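Local coordinates for histidine--tRNA ligase (Staphylococcus aureus, PDB 1QE0), which catalyses the ATP-dependent attachment of L-histidine to tRNA(His), releasing AMP and diphosphate, and works as a homodimeric class II aminoacyl-tRNA synthetase, at residues 259-264 with 290-295. Numbering follows the deposited sequence.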
loop_
_atom_site.group_PDB
_atom_site.type_symbol
_atom_site.label_atom_id
_atom_site.label_comp_id
_atom_site.label_asym_id
_atom_site.label_seq_id
_atom_site.Cartn_x
_atom_site.Cartn_y
_atom_site.Cartn_z
ATOM N N LEU A 259 -29.345 -5.775 -4.355
ATOM C CA LEU A 259 -29.193 -4.380 -4.753
ATOM C C LEU A 259 -29.473 -4.202 -6.235
ATOM O O LEU A 259 -28.677 -4.604 -7.071
ATOM C CB LEU A 259 -27.802 -3.884 -4.386
ATOM C CG LEU A 259 -27.600 -3.573 -2.898
ATOM C CD1 LEU A 259 -28.708 -2.639 -2.403
ATOM C CD2 LEU A 259 -27.579 -4.853 -2.089
ATOM N N ASP A 260 -30.578 -3.539 -6.554
ATOM C CA ASP A 260 -30.972 -3.381 -7.950
ATOM C C ASP A 260 -29.999 -2.748 -8.909
ATOM O O ASP A 260 -30.268 -2.691 -10.114
ATOM C CB ASP A 260 -32.370 -2.753 -8.105
ATOM C CG ASP A 260 -32.490 -1.372 -7.476
ATOM O OD1 ASP A 260 -31.505 -0.591 -7.472
ATOM O OD2 ASP A 260 -33.607 -1.060 -7.011
ATOM N N TYR A 261 -28.881 -2.259 -8.400
ATOM C CA TYR A 261 -27.934 -1.680 -9.309
ATOM C C TYR A 261 -26.853 -2.658 -9.624
ATOM O O TYR A 261 -25.853 -2.304 -10.223
ATOM C CB TYR A 261 -27.370 -0.387 -8.784
ATOM C CG TYR A 261 -27.026 -0.421 -7.348
ATOM C CD1 TYR A 261 -27.957 -0.033 -6.394
ATOM C CD2 TYR A 261 -25.755 -0.781 -6.935
ATOM C CE1 TYR A 261 -27.631 0.006 -5.056
ATOM C CE2 TYR A 261 -25.410 -0.749 -5.599
ATOM C CZ TYR A 261 -26.354 -0.351 -4.655
ATOM O OH TYR A 261 -26.024 -0.296 -3.308
ATOM N N TYR A 262 -27.085 -3.906 -9.249
ATOM C CA TYR A 262 -26.138 -4.992 -9.496
ATOM C C TYR A 262 -26.560 -5.746 -10.746
ATOM O O TYR A 262 -27.544 -6.438 -10.750
ATOM C CB TYR A 262 -26.092 -5.944 -8.293
ATOM C CG TYR A 262 -24.930 -5.689 -7.371
ATOM C CD1 TYR A 262 -23.750 -5.170 -7.839
ATOM C CD2 TYR A 262 -24.972 -6.064 -6.067
ATOM C CE1 TYR A 262 -22.646 -5.050 -7.031
ATOM C CE2 TYR A 262 -23.866 -5.949 -5.250
ATOM C CZ TYR A 262 -22.704 -5.450 -5.744
ATOM O OH TYR A 262 -21.578 -5.407 -4.963
ATOM N N THR A 263 -25.791 -5.653 -11.807
ATOM C CA THR A 263 -26.170 -6.325 -13.031
ATOM C C THR A 263 -25.193 -7.435 -13.366
ATOM O O THR A 263 -24.190 -7.639 -12.676
ATOM C CB THR A 263 -26.201 -5.330 -14.229
ATOM O OG1 THR A 263 -26.745 -4.073 -13.818
ATOM C CG2 THR A 263 -27.061 -5.851 -15.341
ATOM N N HIS A 264 -25.541 -8.162 -14.420
ATOM C CA HIS A 264 -24.771 -9.264 -14.969
ATOM C C HIS A 264 -23.895 -10.116 -14.066
ATOM O O HIS A 264 -24.388 -10.697 -13.083
ATOM C CB HIS A 264 -23.978 -8.761 -16.147
ATOM C CG HIS A 264 -24.811 -8.381 -17.299
ATOM N ND1 HIS A 264 -25.172 -7.076 -17.559
ATOM C CD2 HIS A 264 -25.339 -9.115 -18.316
ATOM C CE1 HIS A 264 -25.874 -7.018 -18.687
ATOM N NE2 HIS A 264 -25.971 -8.251 -19.145
ATOM N N ASN A 290 -25.131 -1.382 -12.552
ATOM C CA ASN A 290 -25.623 -0.269 -13.359
ATOM C C ASN A 290 -26.700 0.427 -12.555
ATOM O O ASN A 290 -27.820 -0.036 -12.473
ATOM C CB ASN A 290 -26.141 -0.638 -14.751
ATOM C CG ASN A 290 -26.395 0.624 -15.630
ATOM O OD1 ASN A 290 -25.779 0.802 -16.688
ATOM N ND2 ASN A 290 -27.271 1.521 -15.158
ATOM N N GLY A 291 -26.331 1.551 -11.960
ATOM C CA GLY A 291 -27.243 2.306 -11.129
ATOM C C GLY A 291 -26.537 2.856 -9.899
ATOM O O GLY A 291 -27.072 3.732 -9.229
ATOM N N LEU A 292 -25.345 2.338 -9.598
ATOM C CA LEU A 292 -24.562 2.770 -8.454
ATOM C C LEU A 292 -24.182 4.240 -8.583
ATOM O O LEU A 292 -24.514 5.055 -7.715
ATOM C CB LEU A 292 -23.312 1.894 -8.350
ATOM C CG LEU A 292 -22.212 2.203 -7.330
ATOM C CD1 LEU A 292 -22.774 2.314 -5.919
ATOM C CD2 LEU A 292 -21.174 1.108 -7.394
ATOM N N LEU A 293 -23.567 4.590 -9.708
ATOM C CA LEU A 293 -23.121 5.954 -9.959
ATOM C C LEU A 293 -24.205 7.032 -9.799
ATOM O O LEU A 293 -23.952 8.110 -9.269
ATOM C CB LEU A 293 -22.505 6.029 -11.356
ATOM C CG LEU A 293 -21.060 5.617 -11.670
ATOM C CD1 LEU A 293 -20.106 6.776 -11.419
ATOM C CD2 LEU A 293 -20.668 4.389 -10.888
ATOM N N GLU A 294 -25.421 6.705 -10.212
ATOM C CA GLU A 294 -26.556 7.619 -10.157
ATOM C C GLU A 294 -27.062 7.833 -8.737
ATOM O O GLU A 294 -27.591 8.888 -8.413
ATOM C CB GLU A 294 -27.659 7.091 -11.054
ATOM C CG GLU A 294 -27.154 6.033 -12.020
ATOM C CD GLU A 294 -28.101 5.793 -13.151
ATOM O OE1 GLU A 294 -28.866 4.803 -13.132
ATOM O OE2 GLU A 294 -28.093 6.622 -14.064
ATOM N N LEU A 295 -26.918 6.835 -7.887
ATOM C CA LEU A 295 -27.323 7.000 -6.508
ATOM C C LEU A 295 -26.309 7.967 -5.881
ATOM O O LEU A 295 -26.621 8.672 -4.935
ATOM C CB LEU A 295 -27.315 5.664 -5.766
ATOM C CG LEU A 295 -28.216 4.576 -6.344
ATOM C CD1 LEU A 295 -28.219 3.395 -5.457
ATOM C CD2 LEU A 295 -29.611 5.062 -6.494
#
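The ring of Tyr261 meets Leu292 and Leu295 obliquely, neither squarely by a face nor by an edge. One of its faces carries Leu259 CB from its own segment, 3.8 Å above the plane and shifted toward the rim. On the other side of the ring plane the two leucines approach: Tyr261 CE1 lies 3.5 Å from Leu295 CD1, and Tyr261 CD2 lies 3.9 Å from Leu292 CB. The Leu295 side chain runs across that of Tyr261 at about a right angle. With CG between the backbone N and the carbonyl carbon (chi1 43°), the ring is turned past both. At its base, Tyr261 CB rests 3.5 Å from Gly291 C. Gly291, at the N-cap, has a phi of 140°, which glycine takes readily.

Backbone evidence is thinner: Asn290 N donates to Tyr261 O at 2.6 Å with a bent N-H...O angle of 133°, and the placement of that oxygen is uncertain. Thr263 OG1 packs 3.6 Å from Asn290 CB, the two side chains lying alongside each other. Tyr261 is third in a type I turn, closed by Tyr262 N to Leu259 O, that leads into weakly bonded strand 262-263. This strand pairs antiparallel with 280-290 in the largely antiparallel sheet of the class II catalytic core; where 280-290 ends, helix 292-295 begins. Leu292 and Leu293 rest on helix 82-91, and Asn290 on helix 169-183.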